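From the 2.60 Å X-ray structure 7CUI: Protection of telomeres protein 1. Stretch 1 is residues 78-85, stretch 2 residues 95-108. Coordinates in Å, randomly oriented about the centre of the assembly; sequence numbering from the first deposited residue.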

# COMPACT_ATOMS: atom_id res chain seq x y z
N TYR A 78 4.80 11.96 -13.58
CA TYR A 78 4.21 11.55 -12.31
C TYR A 78 4.51 10.08 -12.03
O TYR A 78 4.80 9.31 -12.95
CB TYR A 78 2.71 11.82 -12.33
CG TYR A 78 2.30 13.28 -12.30
CD1 TYR A 78 2.38 14.07 -13.43
CD2 TYR A 78 1.81 13.86 -11.14
CE1 TYR A 78 2.01 15.41 -13.41
CE2 TYR A 78 1.43 15.19 -11.10
CZ TYR A 78 1.53 15.97 -12.24
OH TYR A 78 1.15 17.28 -12.20
N VAL A 79 4.43 9.70 -10.75
CA VAL A 79 4.56 8.30 -10.35
C VAL A 79 3.50 7.98 -9.31
O VAL A 79 3.06 8.87 -8.57
CB VAL A 79 5.96 7.95 -9.81
CG1 VAL A 79 7.02 7.94 -10.91
CG2 VAL A 79 6.38 8.82 -8.63
N TRP A 80 3.10 6.70 -9.27
CA TRP A 80 2.21 6.20 -8.24
C TRP A 80 2.91 6.25 -6.89
O TRP A 80 4.06 5.82 -6.77
CB TRP A 80 1.78 4.76 -8.54
CG TRP A 80 0.95 4.56 -9.77
CD1 TRP A 80 1.24 3.74 -10.82
CD2 TRP A 80 -0.31 5.17 -10.07
NE1 TRP A 80 0.25 3.81 -11.77
CE2 TRP A 80 -0.71 4.68 -11.34
CE3 TRP A 80 -1.14 6.09 -9.41
CZ2 TRP A 80 -1.91 5.07 -11.94
CZ3 TRP A 80 -2.32 6.48 -10.02
CH2 TRP A 80 -2.70 5.98 -11.26
N MSE A 81 2.21 6.77 -5.89
CA MSE A 81 2.66 6.67 -4.52
C MSE A 81 1.48 6.82 -3.57
O MSE A 81 0.87 7.88 -3.47
CB MSE A 81 3.77 7.69 -4.23
CG MSE A 81 4.35 7.53 -2.85
SE MSE A 81 5.42 9.09 -2.38
CE MSE A 81 4.25 10.62 -1.96
N PHE A 82 1.16 5.72 -2.87
CA PHE A 82 0.12 5.69 -1.86
C PHE A 82 0.41 4.56 -0.89
O PHE A 82 1.26 3.71 -1.16
CB PHE A 82 -1.27 5.57 -2.51
CG PHE A 82 -1.44 4.41 -3.45
CD1 PHE A 82 -1.18 4.54 -4.80
CD2 PHE A 82 -1.89 3.17 -2.98
CE1 PHE A 82 -1.35 3.47 -5.67
CE2 PHE A 82 -2.06 2.10 -3.85
CZ PHE A 82 -1.80 2.25 -5.20
N ALA A 83 -0.29 4.56 0.25
CA ALA A 83 -0.09 3.55 1.27
C ALA A 83 -1.43 2.97 1.70
O ALA A 83 -2.41 3.70 1.87
CB ALA A 83 0.66 4.14 2.43
N LEU A 84 -1.46 1.65 1.88
CA LEU A 84 -2.62 0.97 2.43
C LEU A 84 -2.28 0.54 3.86
O LEU A 84 -1.28 -0.13 4.07
CB LEU A 84 -2.91 -0.27 1.58
CG LEU A 84 -3.11 -0.05 0.09
CD1 LEU A 84 -3.47 -1.37 -0.59
CD2 LEU A 84 -4.20 0.98 -0.16
N LEU A 85 -3.12 0.94 4.82
CA LEU A 85 -3.01 0.40 6.17
C LEU A 85 -3.72 -0.95 6.20
O LEU A 85 -4.94 -1.01 6.06
CB LEU A 85 -3.62 1.37 7.18
CG LEU A 85 -3.36 1.03 8.65
CD1 LEU A 85 -1.88 1.08 8.97
CD2 LEU A 85 -4.14 1.96 9.56
N PRO A 95 1.48 -0.23 7.70
CA PRO A 95 1.40 0.62 6.51
C PRO A 95 2.28 0.06 5.40
O PRO A 95 3.49 -0.06 5.55
CB PRO A 95 1.92 1.98 7.02
CG PRO A 95 2.90 1.61 8.12
CD PRO A 95 2.44 0.29 8.69
N VAL A 96 1.63 -0.31 4.29
CA VAL A 96 2.27 -0.92 3.14
C VAL A 96 2.24 0.09 2.00
O VAL A 96 1.17 0.52 1.56
CB VAL A 96 1.56 -2.24 2.77
CG1 VAL A 96 2.14 -2.86 1.50
CG2 VAL A 96 1.56 -3.25 3.91
N ILE A 97 3.43 0.47 1.53
CA ILE A 97 3.56 1.49 0.50
C ILE A 97 3.53 0.82 -0.88
O ILE A 97 4.26 -0.14 -1.12
CB ILE A 97 4.86 2.30 0.69
CG1 ILE A 97 4.85 3.10 1.99
CG2 ILE A 97 5.13 3.19 -0.51
CD1 ILE A 97 6.22 3.57 2.43
N PHE A 98 2.68 1.36 -1.76
CA PHE A 98 2.71 1.02 -3.17
C PHE A 98 3.28 2.21 -3.95
O PHE A 98 2.69 3.29 -3.97
CB PHE A 98 1.34 0.58 -3.68
CG PHE A 98 0.94 -0.78 -3.17
CD1 PHE A 98 0.30 -0.92 -1.94
CD2 PHE A 98 1.24 -1.93 -3.89
CE1 PHE A 98 -0.05 -2.17 -1.46
CE2 PHE A 98 0.89 -3.19 -3.41
CZ PHE A 98 0.25 -3.31 -2.19
N PHE A 99 4.42 1.98 -4.59
CA PHE A 99 5.19 3.00 -5.29
C PHE A 99 5.48 2.51 -6.70
O PHE A 99 5.75 1.32 -6.91
CB PHE A 99 6.47 3.27 -4.50
CG PHE A 99 7.35 4.36 -5.06
CD1 PHE A 99 6.93 5.68 -5.06
CD2 PHE A 99 8.61 4.07 -5.58
CE1 PHE A 99 7.73 6.69 -5.57
CE2 PHE A 99 9.41 5.08 -6.09
CZ PHE A 99 8.98 6.39 -6.09
N ASP A 100 5.38 3.43 -7.67
CA ASP A 100 5.90 3.27 -9.02
C ASP A 100 5.43 1.94 -9.63
O ASP A 100 4.23 1.69 -9.72
CB ASP A 100 7.41 3.49 -9.05
CG ASP A 100 7.93 3.94 -10.40
OD1 ASP A 100 7.13 3.99 -11.36
OD2 ASP A 100 9.14 4.25 -10.49
N SER A 101 6.38 1.09 -10.03
CA SER A 101 6.09 -0.12 -10.79
C SER A 101 5.30 -1.15 -9.97
O SER A 101 4.56 -1.94 -10.55
CB SER A 101 7.34 -0.72 -11.38
OG SER A 101 8.33 -0.90 -10.38
N ASP A 102 5.46 -1.14 -8.64
CA ASP A 102 4.73 -2.05 -7.78
C ASP A 102 3.26 -1.64 -7.70
O ASP A 102 2.38 -2.49 -7.67
CB ASP A 102 5.39 -2.17 -6.40
CG ASP A 102 6.69 -2.96 -6.40
OD1 ASP A 102 6.75 -4.02 -7.07
OD2 ASP A 102 7.65 -2.51 -5.74
N ALA A 103 3.02 -0.32 -7.68
CA ALA A 103 1.68 0.23 -7.69
C ALA A 103 1.02 -0.02 -9.04
O ALA A 103 -0.18 -0.29 -9.10
CB ALA A 103 1.71 1.69 -7.34
N ALA A 104 1.81 0.07 -10.12
CA ALA A 104 1.33 -0.26 -11.45
C ALA A 104 0.94 -1.73 -11.53
O ALA A 104 -0.05 -2.08 -12.16
CB ALA A 104 2.36 0.11 -12.50
N GLU A 105 1.74 -2.59 -10.88
CA GLU A 105 1.48 -4.02 -10.80
C GLU A 105 0.12 -4.27 -10.15
O GLU A 105 -0.69 -5.02 -10.68
CB GLU A 105 2.61 -4.72 -10.04
CG GLU A 105 2.39 -6.21 -9.83
CD GLU A 105 2.94 -7.11 -10.92
OE1 GLU A 105 3.17 -8.30 -10.64
OE2 GLU A 105 3.13 -6.61 -12.05
N LEU A 106 -0.13 -3.62 -9.00
CA LEU A 106 -1.38 -3.76 -8.27
C LEU A 106 -2.54 -3.27 -9.15
O LEU A 106 -3.50 -4.02 -9.34
CB LEU A 106 -1.30 -2.98 -6.96
CG LEU A 106 -2.51 -3.09 -6.04
CD1 LEU A 106 -2.49 -4.39 -5.24
CD2 LEU A 106 -2.59 -1.90 -5.09
N ILE A 107 -2.42 -2.05 -9.68
CA ILE A 107 -3.51 -1.44 -10.44
C ILE A 107 -3.87 -2.31 -11.64
O ILE A 107 -5.05 -2.55 -11.88
CB ILE A 107 -3.21 0.02 -10.83
CG1 ILE A 107 -3.14 0.93 -9.60
CG2 ILE A 107 -4.23 0.53 -11.84
CD1 ILE A 107 -2.34 2.19 -9.82
N ASN A 108 -2.85 -2.75 -12.39
CA ASN A 108 -2.99 -3.77 -13.41
C ASN A 108 -3.98 -3.33 -14.49
O ASN A 108 -4.93 -4.04 -14.79
CB ASN A 108 -3.37 -5.12 -12.79
CG ASN A 108 -3.25 -6.29 -13.75
OD1 ASN A 108 -2.53 -6.21 -14.74
ND2 ASN A 108 -3.95 -7.37 -13.47

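Residues 78-85 and 95-99 run antiparallel as neighbouring strands, and the second continues into a helix that lies across one face of the pair. Backbone polar groups are satisfied in alternation. F82 and F98 form a hydrogen-bonded pair, F82 N to F98 O at 3.1 Å and F98 N to F82 O at 2.8 Å; L84 and V96 form the next, with L84 N to V96 O and V96 N to L84 O both 2.9 Å. P95, which has no amide hydrogen to donate, occupies a non-hydrogen-bonded position opposite L85, so the ladder loses nothing there. At the other end W80 O accepts from D100 N (2.9 Å, nearly linear), tying the chain down as it turns into the helix. F99 O then accepts from A103 N within the second stretch.

On the face shared by W80, F82, L84, V96 and F98, the side chains bury carbon against carbon. The F82 ring, at chi1 p, lays one face over F98 CB, and L84 CD1 reaches F98 CE1 at 3.6 Å. A103 suits the helix because its small methyl lets the backbone come close: its CB lies 3.3 Å from W80 CB and 3.9 Å from F82 CE1. One turn on, I107 CD1 sits over the indole face, 3.3 Å from W80 CE2. On the reverse face, F99 CD1 packs 3.8 Å from M81 CB.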